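Local coordinates for methyltransferase small domain-containing protein (Thermoplasma acidophilum, PDB 1NE2) that is of unknown function but probably acts as an S-adenosylmethionine-dependent methyltransferase, at residues E168-V174 / A186-I192. Residues are numbered along the deposited sequence; the frame is centred on the assembly and turned at random.
Sequences EKVYITV and ARIEAVI
E168 and I192 form the first of three antiparallel hydrogen-bonded pairs, with E168 N to I192 O at 2.8 Å and a return bond from I192 N to E168 O. V170 with A190 and I172 with I188 repeat the pattern, though I188 N to I172 O is weak. Beyond them V174 N still reaches A186 O at 2.8 Å. The two short strands run at 140° to each other, a marked twist.

On the face carrying K169, Y171, E189 and R187, the aliphatic part of K169 crosses E189 at about a right angle, K169 CD lying 3.3 Å from E189 OE1. K169 then bends at chi3 (65°), and its NZ donates to Y171 OH, while E189 OE2 pairs with R151. R187 lays one face of its guanidinium over the backbone at Y171 C, toward the rim of the group. R187 NH1 donates to T173 OG1 at 2.8 Å, in the plane of the guanidinium, across a non-hydrogen-bonded pair.

The other face is mostly apolar, with the carboxylate of E168 at one end. V170 splits its methyls, CG1 meeting I192 CD1 and V170 CG2 pressing on A190 CB at a tight 3.4 Å; I172 CG1 adds to the same alanine. Near the far end V174 CG2 fits closely against I188 CG2, at 3.3 Å. I188 CG1 sits between backbone N and carbonyl carbon (chi1 49°), which also brings it beside V174 CG2. Helix 34-46 covers part of this face, through I172 and I192, and its Y39 binds E168 OE2.

The two segments belong to strands 162-173 and 187-197, at one edge of the Rossmann-like methyltransferase sheet, where 187-197 runs antiparallel to both 142-147 and 162-173; strand order 3-2-1-4-5-7-6 is that of the class I methyltransferase fold, and here the pair extends toward its connecting loop as a twisted beta hairpin.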
ATOM      1  N   GLU B 168      -8.348 -16.810  18.196  1.00 19.61           N
ATOM      2  CA  GLU B 168      -9.738 -16.843  18.593  1.00 18.40           C
ATOM      3  C   GLU B 168     -10.624 -17.819  17.840  1.00 17.87           C
ATOM      4  O   GLU B 168     -10.581 -17.904  16.612  1.00 17.94           O
ATOM      5  CB  GLU B 168     -10.290 -15.426  18.451  1.00 17.93           C
ATOM      6  CG  GLU B 168     -11.744 -15.264  18.824  1.00 20.60           C
ATOM      7  CD  GLU B 168     -12.238 -13.867  18.535  1.00 23.21           C
ATOM      8  OE1 GLU B 168     -11.414 -13.017  18.135  1.00 24.33           O
ATOM      9  OE2 GLU B 168     -13.443 -13.613  18.710  1.00 20.96           O
ATOM     10  N   LYS B 169     -11.447 -18.545  18.589  1.00 19.28           N
ATOM     11  CA  LYS B 169     -12.358 -19.502  17.987  1.00 21.93           C
ATOM     12  C   LYS B 169     -13.634 -18.781  17.557  1.00 21.81           C
ATOM     13  O   LYS B 169     -14.223 -18.027  18.331  1.00 21.24           O
ATOM     14  CB  LYS B 169     -12.700 -20.608  18.991  1.00 25.58           C
ATOM     15  CG  LYS B 169     -13.675 -21.648  18.464  1.00 32.83           C
ATOM     16  CD  LYS B 169     -14.012 -22.695  19.520  1.00 39.72           C
ATOM     17  CE  LYS B 169     -14.766 -22.082  20.692  1.00 41.77           C
ATOM     18  NZ  LYS B 169     -15.173 -23.109  21.697  1.00 45.61           N
ATOM     19  N   VAL B 170     -14.040 -19.000  16.315  1.00 22.71           N
ATOM     20  CA  VAL B 170     -15.259 -18.405  15.783  1.00 25.53           C
ATOM     21  C   VAL B 170     -16.014 -19.532  15.095  1.00 24.97           C
ATOM     22  O   VAL B 170     -15.412 -20.410  14.480  1.00 23.07           O
ATOM     23  CB  VAL B 170     -14.960 -17.272  14.767  1.00 29.81           C
ATOM     24  CG1 VAL B 170     -14.218 -16.142  15.455  1.00 32.09           C
ATOM     25  CG2 VAL B 170     -14.146 -17.802  13.615  1.00 32.07           C
ATOM     26  N   TYR B 171     -17.333 -19.525  15.216  1.00 21.97           N
ATOM     27  CA  TYR B 171     -18.113 -20.583  14.601  1.00 26.34           C
ATOM     28  C   TYR B 171     -18.705 -20.177  13.268  1.00 25.39           C
ATOM     29  O   TYR B 171     -19.181 -19.051  13.093  1.00 27.21           O
ATOM     30  CB  TYR B 171     -19.204 -21.052  15.563  1.00 29.77           C
ATOM     31  CG  TYR B 171     -18.650 -21.844  16.722  1.00 32.49           C
ATOM     32  CD1 TYR B 171     -18.265 -23.174  16.557  1.00 36.75           C
ATOM     33  CD2 TYR B 171     -18.465 -21.256  17.972  1.00 36.93           C
ATOM     34  CE1 TYR B 171     -17.707 -23.899  17.603  1.00 40.24           C
ATOM     35  CE2 TYR B 171     -17.902 -21.975  19.030  1.00 39.45           C
ATOM     36  CZ  TYR B 171     -17.528 -23.294  18.837  1.00 41.16           C
ATOM     37  OH  TYR B 171     -16.972 -24.013  19.871  1.00 45.81           O
ATOM     38  N   ILE B 172     -18.643 -21.106  12.322  1.00 27.06           N
ATOM     39  CA  ILE B 172     -19.167 -20.905  10.979  1.00 25.11           C
ATOM     40  C   ILE B 172     -20.224 -21.972  10.739  1.00 24.65           C
ATOM     41  O   ILE B 172     -20.030 -23.133  11.096  1.00 23.56           O
ATOM     42  CB  ILE B 172     -18.052 -21.054   9.920  1.00 27.38           C
ATOM     43  CG1 ILE B 172     -17.003 -19.958  10.121  1.00 30.22           C
ATOM     44  CG2 ILE B 172     -18.640 -20.977   8.513  1.00 26.46           C
ATOM     45  CD1 ILE B 172     -17.557 -18.543   9.982  1.00 28.26           C
ATOM     46  N   THR B 173     -21.342 -21.583  10.139  1.00 24.26           N
ATOM     47  CA  THR B 173     -22.413 -22.536   9.878  1.00 23.92           C
ATOM     48  C   THR B 173     -22.117 -23.481   8.721  1.00 22.54           C
ATOM     49  O   THR B 173     -21.518 -23.091   7.724  1.00 23.52           O
ATOM     50  CB  THR B 173     -23.740 -21.803   9.571  1.00 25.20           C
ATOM     51  OG1 THR B 173     -24.222 -21.173  10.763  1.00 25.26           O
ATOM     52  CG2 THR B 173     -24.795 -22.782   9.051  1.00 27.59           C
ATOM     53  N   VAL B 174     -22.526 -24.735   8.870  1.00 21.40           N
ATOM     54  CA  VAL B 174     -22.366 -25.706   7.800  1.00 24.58           C
ATOM     55  C   VAL B 174     -23.778 -25.975   7.288  1.00 23.54           C
ATOM     56  O   VAL B 174     -24.610 -26.528   8.018  1.00 23.14           O
ATOM     57  CB  VAL B 174     -21.770 -27.038   8.304  1.00 26.19           C
ATOM     58  CG1 VAL B 174     -21.668 -28.032   7.145  1.00 26.70           C
ATOM     59  CG2 VAL B 174     -20.401 -26.795   8.909  1.00 28.20           C
ATOM     60  N   ALA B 186     -23.997 -28.349  13.683  1.00 48.03           N
ATOM     61  CA  ALA B 186     -24.467 -27.369  12.717  1.00 45.89           C
ATOM     62  C   ALA B 186     -23.441 -26.297  12.371  1.00 44.62           C
ATOM     63  O   ALA B 186     -23.551 -25.644  11.333  1.00 40.67           O
ATOM     64  CB  ALA B 186     -25.739 -26.712  13.242  1.00 46.47           C
ATOM     65  N   ARG B 187     -22.447 -26.112  13.231  1.00 44.03           N
ATOM     66  CA  ARG B 187     -21.442 -25.088  12.983  1.00 44.18           C
ATOM     67  C   ARG B 187     -20.024 -25.546  13.273  1.00 44.67           C
ATOM     68  O   ARG B 187     -19.693 -25.885  14.409  1.00 46.54           O
ATOM     69  CB  ARG B 187     -21.769 -23.841  13.810  1.00 44.28           C
ATOM     70  CG  ARG B 187     -23.023 -23.121  13.340  1.00 45.11           C
ATOM     71  CD  ARG B 187     -23.679 -22.331  14.455  1.00 45.71           C
ATOM     72  NE  ARG B 187     -22.877 -21.209  14.933  1.00 43.56           N
ATOM     73  CZ  ARG B 187     -22.587 -20.132  14.212  1.00 45.26           C
ATOM     74  NH1 ARG B 187     -23.030 -20.025  12.966  1.00 44.54           N
ATOM     75  NH2 ARG B 187     -21.872 -19.150  14.743  1.00 45.50           N
ATOM     76  N   ILE B 188     -19.190 -25.555  12.236  1.00 44.52           N
ATOM     77  CA  ILE B 188     -17.797 -25.959  12.377  1.00 42.16           C
ATOM     78  C   ILE B 188     -16.980 -24.852  13.030  1.00 42.01           C
ATOM     79  O   ILE B 188     -17.463 -23.735  13.230  1.00 40.68           O
ATOM     80  CB  ILE B 188     -17.159 -26.309  11.016  1.00 42.44           C
ATOM     81  CG1 ILE B 188     -17.440 -25.195  10.005  1.00 44.17           C
ATOM     82  CG2 ILE B 188     -17.674 -27.654  10.534  1.00 44.49           C
ATOM     83  CD1 ILE B 188     -16.847 -25.444   8.635  1.00 46.18           C
ATOM     84  N   GLU B 189     -15.730 -25.165  13.344  1.00 37.28           N
ATOM     85  CA  GLU B 189     -14.859 -24.206  14.003  1.00 34.54           C
ATOM     86  C   GLU B 189     -13.864 -23.538  13.061  1.00 28.10           C
ATOM     87  O   GLU B 189     -13.211 -24.194  12.247  1.00 27.74           O
ATOM     88  CB  GLU B 189     -14.113 -24.910  15.138  1.00 38.04           C
ATOM     89  CG  GLU B 189     -13.417 -23.989  16.119  1.00 43.14           C
ATOM     90  CD  GLU B 189     -12.776 -24.751  17.266  1.00 46.80           C
ATOM     91  OE1 GLU B 189     -13.489 -25.529  17.936  1.00 49.92           O
ATOM     92  OE2 GLU B 189     -11.562 -24.572  17.500  1.00 48.09           O
ATOM     93  N   ALA B 190     -13.767 -22.219  13.163  1.00 24.15           N
ATOM     94  CA  ALA B 190     -12.819 -21.460  12.362  1.00 18.12           C
ATOM     95  C   ALA B 190     -11.898 -20.812  13.383  1.00 18.60           C
ATOM     96  O   ALA B 190     -12.184 -20.828  14.585  1.00 19.51           O
ATOM     97  CB  ALA B 190     -13.538 -20.393  11.535  1.00 17.56           C
ATOM     98  N   VAL B 191     -10.791 -20.249  12.921  1.00 17.68           N
ATOM     99  CA  VAL B 191      -9.859 -19.613  13.834  1.00 17.31           C
ATOM    100  C   VAL B 191      -9.339 -18.296  13.279  1.00 17.82           C
ATOM    101  O   VAL B 191      -9.052 -18.178  12.085  1.00 18.11           O
ATOM    102  CB  VAL B 191      -8.655 -20.543  14.151  1.00 17.46           C
ATOM    103  CG1 VAL B 191      -7.846 -20.815  12.890  1.00 16.85           C
ATOM    104  CG2 VAL B 191      -7.779 -19.910  15.223  1.00 17.15           C
ATOM    105  N   ILE B 192      -9.246 -17.309  14.162  1.00 16.16           N
ATOM    106  CA  ILE B 192      -8.735 -15.991  13.825  1.00 18.27           C
ATOM    107  C   ILE B 192      -7.383 -15.821  14.500  1.00 16.36           C
ATOM    108  O   ILE B 192      -7.265 -16.003  15.716  1.00 17.95           O
ATOM    109  CB  ILE B 192      -9.669 -14.868  14.332  1.00 16.59           C
ATOM    110  CG1 ILE B 192     -10.964 -14.847  13.514  1.00 19.38           C
ATOM    111  CG2 ILE B 192      -8.953 -13.509  14.243  1.00 19.93           C
ATOM    112  CD1 ILE B 192     -11.989 -13.843  14.031  1.00 19.15           C
TER